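Local coordinates for protein beta subunit of a putative Aromatic-ring-hydroxylating dioxygenase (Novosphingobium aromaticivorans DSM 12444, PDB 3EBY) that probably serves as the non-catalytic, NTF2-like beta subunit of an aromatic-ring-hydroxylating dioxygenase whose substrate is not known, at residues 38-43 with 142-147; 129-134 with 147-152. All blocks are in the same frame, centred on the assembly; numbering follows the deposited sequence.

Contact 1 (38-43 with 142-147); sequences LFVDDC and RLKSRT
With CG of both Phe39 (chi1 -64°) and Leu143 (chi1 -75°) anti to the carbonyl carbon, the two side chains run side by side from one face of the sheet, and Leu143 CD1 comes to lie over the Phe39 ring, a CH-pi contact 4.0 Å from the centroid. Lys144 starts with CG anti to the backbone N and then bends at chi2 (59°), which swings its tip back to the 38-43 segment. There NZ donates to Asp42 O at 2.8 Å, in the carbonyl plane, and makes a long salt bridge of 3.6 Å to Asp42 OD2; a water touches the ammonium as well. Arg142, bent at chi3, carries its guanidinium across Val40, whose CA sits 3.7 Å above the plane over its centre, while NH1 donates to a second water. The backbones meet in a short parallel bridge: Leu143 N gives a nearly straight bond to Leu38 O (3.0 Å), and Val40 N reaches Leu143 O (2.9 Å) from above the carbonyl plane. Both chains turn a corner here, the second at a classic beta bulge where Lys144 and Ser145 face Arg133. Lys67 of helix 67-79 binds Asp41 OD1 and Phe39 O, Leu70 of that helix packs on Phe39, and Phe19 of helix 8-28 covers Leu38 and Leu143.

Contact 2 (129-134 with 147-152); sequences KYVDRF and TCIYDT
Cys148 SG lies against the rim of the Tyr130 ring, in its plane and 3.7 Å from both CD1 and CE1 of Tyr130, so the sulfur-aromatic contact is edge-on. This is the buried, enclosed side: Tyr111 stacks on the Tyr130 ring, and the Tyr130 hydroxyl is bonded to Ile163 O at the C-terminus. Between the two faces runs the backbone of an antiparallel beta hairpin, strands 122-135 and 142-150, neighbours in the curved sheet of this NTF2-like fold. Two hydrogen-bonded pairs, Lys129 with Ile149 and Val131 with Thr147, flank the non-hydrogen-bonded pair Tyr130 with Cys148. Ile149 N meets Lys129 O (2.9 Å) nearly along the C=O axis, whereas Thr147 N approaches Val131 O (3.0 Å) from above the carbonyl plane. The other face is partly open to solvent, yet has a close apolar touch of its own: the Val131 and Ile149 side chains cross obliquely, CG2 of Val131 meeting CD1 of Ile149 at 3.6 Å. The Lys129 chain extends past Ile149 to ion pairs with Glu108 and with Asp29 of a second subunit. Looser is the Thr147 edge, where a water donates to Val131 O at 2.7 Å and makes a weak hydrogen bond with Thr147 OG1, whose stronger partner is Gln46.

In the fold
Strand 142-150 serves both contacts, which meet at Thr147 with their centres 13 Å apart. Contact 1 lies at the start of that strand, farther from the centre of the chain, where a short parallel bridge and exposed or partly exposed charged side chains accompany one apolar pair; contact 2 lies closer to the middle of the chain, a regular antiparallel pairing with its aromatic side buried. Arg146 ties them together: its NE forms a salt bridge with Asp132 OD1 at 2.8 Å, and its guanidinium makes a cation-pi contact with Tyr130. Apolar packing continues across, Leu143 CD2 touching Phe134 CE1 at 3.4 Å. Of the two, contact 2 alone reaches another subunit, through Lys129, Asp151 and Thr152.

Contact 1 (38-43 with 142-147)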
loop_
_atom_site.group_PDB
_atom_site.type_symbol
_atom_site.label_atom_id
_atom_site.label_comp_id
_atom_site.label_asym_id
_atom_site.label_seq_id
_atom_site.Cartn_x
_atom_site.Cartn_y
_atom_site.Cartn_z
ATOM N N LEU A 38 0.263 9.187 -20.089
ATOM C CA LEU A 38 1.260 9.021 -19.005
ATOM C C LEU A 38 2.580 8.439 -19.530
ATOM O O LEU A 38 3.548 8.294 -18.789
ATOM C CB LEU A 38 0.694 8.126 -17.900
ATOM C CG LEU A 38 -0.680 8.561 -17.370
ATOM C CD1 LEU A 38 -1.177 7.640 -16.238
ATOM C CD2 LEU A 38 -0.607 10.034 -16.877
ATOM N N PHE A 39 2.588 8.099 -20.806
ATOM C CA PHE A 39 3.767 7.529 -21.480
ATOM C C PHE A 39 4.316 8.504 -22.537
ATOM O O PHE A 39 3.598 9.380 -23.037
ATOM C CB PHE A 39 3.381 6.234 -22.206
ATOM C CG PHE A 39 2.914 5.117 -21.294
ATOM C CD1 PHE A 39 1.611 5.079 -20.828
ATOM C CD2 PHE A 39 3.760 4.024 -21.032
ATOM C CE1 PHE A 39 1.202 4.043 -19.948
ATOM C CE2 PHE A 39 3.326 2.955 -20.239
ATOM C CZ PHE A 39 2.037 2.971 -19.716
ATOM N N VAL A 40 5.597 8.357 -22.878
ATOM C CA VAL A 40 6.149 9.063 -24.042
ATOM C C VAL A 40 5.580 8.386 -25.295
ATOM O O VAL A 40 5.043 7.267 -25.199
ATOM C CB VAL A 40 7.689 9.013 -24.087
ATOM C CG1 VAL A 40 8.280 9.551 -22.772
ATOM C CG2 VAL A 40 8.230 7.565 -24.424
ATOM N N ASP A 41 5.740 9.008 -26.456
ATOM C CA ASP A 41 5.174 8.451 -27.717
ATOM C C ASP A 41 5.865 7.123 -28.092
ATOM O O ASP A 41 5.194 6.139 -28.457
ATOM C CB ASP A 41 5.318 9.429 -28.878
ATOM C CG ASP A 41 4.373 10.644 -28.774
ATOM O OD1 ASP A 41 3.616 10.748 -27.794
ATOM O OD2 ASP A 41 4.483 11.538 -29.651
ATOM N N ASP A 42 7.197 7.110 -28.013
ATOM C CA ASP A 42 8.012 5.935 -28.395
ATOM C C ASP A 42 8.314 5.094 -27.137
ATOM O O ASP A 42 9.438 5.047 -26.642
ATOM C CB ASP A 42 9.294 6.411 -29.067
ATOM C CG ASP A 42 10.187 5.261 -29.536
ATOM O OD1 ASP A 42 9.703 4.112 -29.643
ATOM O OD2 ASP A 42 11.386 5.522 -29.730
ATOM N N CYS A 43 7.271 4.477 -26.624
ATOM C CA CYS A 43 7.300 3.817 -25.323
ATOM C C CYS A 43 7.230 2.297 -25.471
ATOM O O CYS A 43 6.993 1.770 -26.581
ATOM C CB CYS A 43 6.101 4.289 -24.510
ATOM S SG CYS A 43 4.469 3.873 -25.252
ATOM N N ARG A 142 7.022 11.114 -17.357
ATOM C CA ARG A 142 6.353 10.186 -18.261
ATOM C C ARG A 142 7.155 8.874 -18.329
ATOM O O ARG A 142 8.398 8.891 -18.201
ATOM C CB ARG A 142 6.217 10.802 -19.671
ATOM C CG ARG A 142 5.259 12.022 -19.762
ATOM C CD ARG A 142 4.832 12.287 -21.198
ATOM N NE ARG A 142 5.978 12.692 -21.994
ATOM C CZ ARG A 142 6.001 12.810 -23.312
ATOM N NH1 ARG A 142 4.912 12.594 -24.042
ATOM N NH2 ARG A 142 7.142 13.141 -23.908
ATOM N N LEU A 143 6.441 7.766 -18.548
ATOM C CA LEU A 143 7.057 6.458 -18.710
ATOM C C LEU A 143 7.654 6.301 -20.109
ATOM O O LEU A 143 6.974 6.505 -21.110
ATOM C CB LEU A 143 6.044 5.344 -18.475
ATOM C CG LEU A 143 5.633 5.052 -17.027
ATOM C CD1 LEU A 143 4.372 4.128 -16.964
ATOM C CD2 LEU A 143 6.829 4.458 -16.248
ATOM N N LYS A 144 8.951 6.020 -20.145
ATOM C CA LYS A 144 9.619 5.500 -21.363
ATOM C C LYS A 144 9.299 3.991 -21.520
ATOM O O LYS A 144 8.971 3.496 -22.630
ATOM C CB LYS A 144 11.124 5.720 -21.272
ATOM C CG LYS A 144 11.921 5.157 -22.458
ATOM C CD LYS A 144 11.493 5.760 -23.773
ATOM C CE LYS A 144 12.438 5.361 -24.913
ATOM N NZ LYS A 144 12.024 6.028 -26.181
ATOM N N SER A 145 9.414 3.254 -20.423
ATOM C CA SER A 145 9.030 1.844 -20.430
ATOM C C SER A 145 8.523 1.383 -19.077
ATOM O O SER A 145 9.048 1.772 -18.025
ATOM C CB SER A 145 10.193 0.952 -20.871
ATOM O OG SER A 145 11.239 0.941 -19.917
ATOM N N ARG A 146 7.497 0.550 -19.122
ATOM C CA ARG A 146 6.932 -0.117 -17.898
ATOM C C ARG A 146 6.693 -1.574 -18.209
ATOM O O ARG A 146 5.944 -1.933 -19.159
ATOM C CB ARG A 146 5.643 0.566 -17.440
ATOM C CG ARG A 146 4.768 -0.249 -16.442
ATOM C CD ARG A 146 3.842 0.649 -15.586
ATOM N NE ARG A 146 4.623 1.341 -14.539
ATOM C CZ ARG A 146 4.109 2.160 -13.625
ATOM N NH1 ARG A 146 2.795 2.380 -13.567
ATOM N NH2 ARG A 146 4.891 2.683 -12.699
ATOM N N THR A 147 7.309 -2.419 -17.398
ATOM C CA THR A 147 7.096 -3.835 -17.444
ATOM C C THR A 147 6.429 -4.250 -16.123
ATOM O O THR A 147 6.938 -3.965 -15.057
ATOM C CB THR A 147 8.430 -4.602 -17.614
ATOM O OG1 THR A 147 9.068 -4.232 -18.851
ATOM C CG2 THR A 147 8.192 -6.113 -17.584
HETATM O O HOH W 1 2.171 12.364 -23.136
HETATM O O HOH W 2 13.660 3.881 -27.812
#

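Contact 2 (129-134 with 147-152)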
loop_
_atom_site.group_PDB
_atom_site.type_symbol
_atom_site.label_atom_id
_atom_site.label_comp_id
_atom_site.label_asym_id
_atom_site.label_seq_id
_atom_site.Cartn_x
_atom_site.Cartn_y
_atom_site.Cartn_z
ATOM N N LYS A 129 5.296 -6.482 -9.627
ATOM C CA LYS A 129 6.017 -5.258 -9.461
ATOM C C LYS A 129 6.207 -4.569 -10.806
ATOM O O LYS A 129 6.262 -5.241 -11.857
ATOM C CB LYS A 129 7.366 -5.470 -8.788
ATOM C CG LYS A 129 8.385 -6.187 -9.619
ATOM C CD LYS A 129 9.760 -6.092 -8.974
ATOM C CE LYS A 129 10.767 -6.949 -9.700
ATOM N NZ LYS A 129 12.177 -6.729 -9.159
ATOM N N TYR A 130 6.093 -3.251 -10.777
ATOM C CA TYR A 130 6.481 -2.416 -11.933
ATOM C C TYR A 130 7.999 -2.274 -11.985
ATOM O O TYR A 130 8.630 -1.964 -10.970
ATOM C CB TYR A 130 5.851 -1.013 -11.839
ATOM C CG TYR A 130 4.342 -0.970 -11.752
ATOM C CD1 TYR A 130 3.542 -1.548 -12.747
ATOM C CD2 TYR A 130 3.704 -0.321 -10.694
ATOM C CE1 TYR A 130 2.139 -1.401 -12.738
ATOM C CE2 TYR A 130 2.292 -0.222 -10.625
ATOM C CZ TYR A 130 1.518 -0.704 -11.666
ATOM O OH TYR A 130 0.122 -0.621 -11.571
ATOM N N VAL A 131 8.558 -2.475 -13.167
ATOM C CA VAL A 131 9.980 -2.189 -13.462
ATOM C C VAL A 131 9.997 -1.130 -14.562
ATOM O O VAL A 131 9.576 -1.387 -15.710
ATOM C CB VAL A 131 10.726 -3.447 -13.909
ATOM C CG1 VAL A 131 12.177 -3.123 -14.264
ATOM C CG2 VAL A 131 10.662 -4.520 -12.788
ATOM N N ASP A 132 10.437 0.067 -14.196
ATOM C CA ASP A 132 10.197 1.254 -14.998
ATOM C C ASP A 132 11.468 1.993 -15.428
ATOM O O ASP A 132 12.494 2.003 -14.710
ATOM C CB ASP A 132 9.336 2.254 -14.209
ATOM C CG ASP A 132 8.004 1.692 -13.791
ATOM O OD1 ASP A 132 7.359 0.996 -14.609
ATOM O OD2 ASP A 132 7.570 2.000 -12.645
ATOM N N ARG A 133 11.350 2.659 -16.574
ATOM C CA ARG A 133 12.276 3.709 -16.996
ATOM C C ARG A 133 11.452 4.966 -17.221
ATOM O O ARG A 133 10.521 4.971 -18.046
ATOM C CB ARG A 133 12.994 3.334 -18.296
ATOM C CG ARG A 133 13.806 2.068 -18.187
ATOM C CD ARG A 133 14.758 1.878 -19.367
ATOM N NE ARG A 133 14.077 1.472 -20.594
ATOM C CZ ARG A 133 14.186 2.087 -21.774
ATOM N NH1 ARG A 133 14.981 3.152 -21.926
ATOM N NH2 ARG A 133 13.530 1.602 -22.829
ATOM N N PHE A 134 11.711 5.962 -16.382
ATOM C CA PHE A 134 11.048 7.256 -16.425
ATOM C C PHE A 134 11.899 8.311 -17.146
ATOM O O PHE A 134 13.116 8.408 -16.937
ATOM C CB PHE A 134 10.769 7.758 -15.003
ATOM C CG PHE A 134 9.639 7.079 -14.334
ATOM C CD1 PHE A 134 8.340 7.549 -14.505
ATOM C CD2 PHE A 134 9.856 6.014 -13.484
ATOM C CE1 PHE A 134 7.276 6.930 -13.889
ATOM C CE2 PHE A 134 8.778 5.412 -12.830
ATOM C CZ PHE A 134 7.488 5.883 -13.054
ATOM N N THR A 147 7.309 -2.419 -17.398
ATOM C CA THR A 147 7.096 -3.835 -17.444
ATOM C C THR A 147 6.429 -4.250 -16.123
ATOM O O THR A 147 6.938 -3.965 -15.057
ATOM C CB THR A 147 8.430 -4.602 -17.614
ATOM O OG1 THR A 147 9.068 -4.232 -18.851
ATOM C CG2 THR A 147 8.192 -6.113 -17.584
ATOM N N CYS A 148 5.251 -4.854 -16.231
ATOM C CA CYS A 148 4.516 -5.343 -15.066
ATOM C C CYS A 148 4.826 -6.812 -14.922
ATOM O O CYS A 148 4.375 -7.638 -15.744
ATOM C CB CYS A 148 3.002 -5.154 -15.277
ATOM S SG CYS A 148 2.487 -3.475 -15.759
ATOM N N ILE A 149 5.724 -7.126 -13.988
ATOM C CA ILE A 149 6.179 -8.510 -13.772
ATOM C C ILE A 149 5.284 -9.176 -12.699
ATOM O O ILE A 149 5.324 -8.786 -11.511
ATOM C CB ILE A 149 7.678 -8.558 -13.308
ATOM C CG1 ILE A 149 8.591 -7.830 -14.302
ATOM C CG2 ILE A 149 8.121 -10.041 -13.114
ATOM C CD1 ILE A 149 10.075 -7.876 -13.948
ATOM N N TYR A 150 4.411 -10.100 -13.122
ATOM C CA TYR A 150 3.308 -10.523 -12.267
ATOM C C TYR A 150 3.373 -11.983 -11.801
ATOM O O TYR A 150 3.964 -12.862 -12.470
ATOM C CB TYR A 150 1.947 -10.213 -12.922
ATOM C CG TYR A 150 1.615 -11.131 -14.109
ATOM C CD1 TYR A 150 0.957 -12.334 -13.914
ATOM C CD2 TYR A 150 1.978 -10.784 -15.409
ATOM C CE1 TYR A 150 0.657 -13.174 -14.993
ATOM C CE2 TYR A 150 1.675 -11.627 -16.498
ATOM C CZ TYR A 150 1.052 -12.821 -16.273
ATOM O OH TYR A 150 0.739 -13.647 -17.352
ATOM N N ASP A 151 2.786 -12.210 -10.632
ATOM C CA ASP A 151 2.808 -13.507 -9.964
ATOM C C ASP A 151 1.552 -14.348 -10.270
ATOM O O ASP A 151 1.654 -15.544 -10.486
ATOM C CB ASP A 151 2.933 -13.297 -8.439
ATOM C CG ASP A 151 4.238 -12.658 -8.048
ATOM O OD1 ASP A 151 5.176 -12.689 -8.891
ATOM O OD2 ASP A 151 4.296 -12.072 -6.941
ATOM N N THR A 152 0.399 -13.688 -10.328
ATOM C CA THR A 152 -0.915 -14.336 -10.375
ATOM C C THR A 152 -1.172 -14.966 -11.753
ATOM O O THR A 152 -1.119 -14.278 -12.767
ATOM C CB THR A 152 -2.019 -13.319 -10.069
ATOM O OG1 THR A 152 -1.618 -12.490 -8.951
ATOM C CG2 THR A 152 -3.366 -14.019 -9.749
HETATM O O HOH W 3 10.754 -1.299 -18.122
#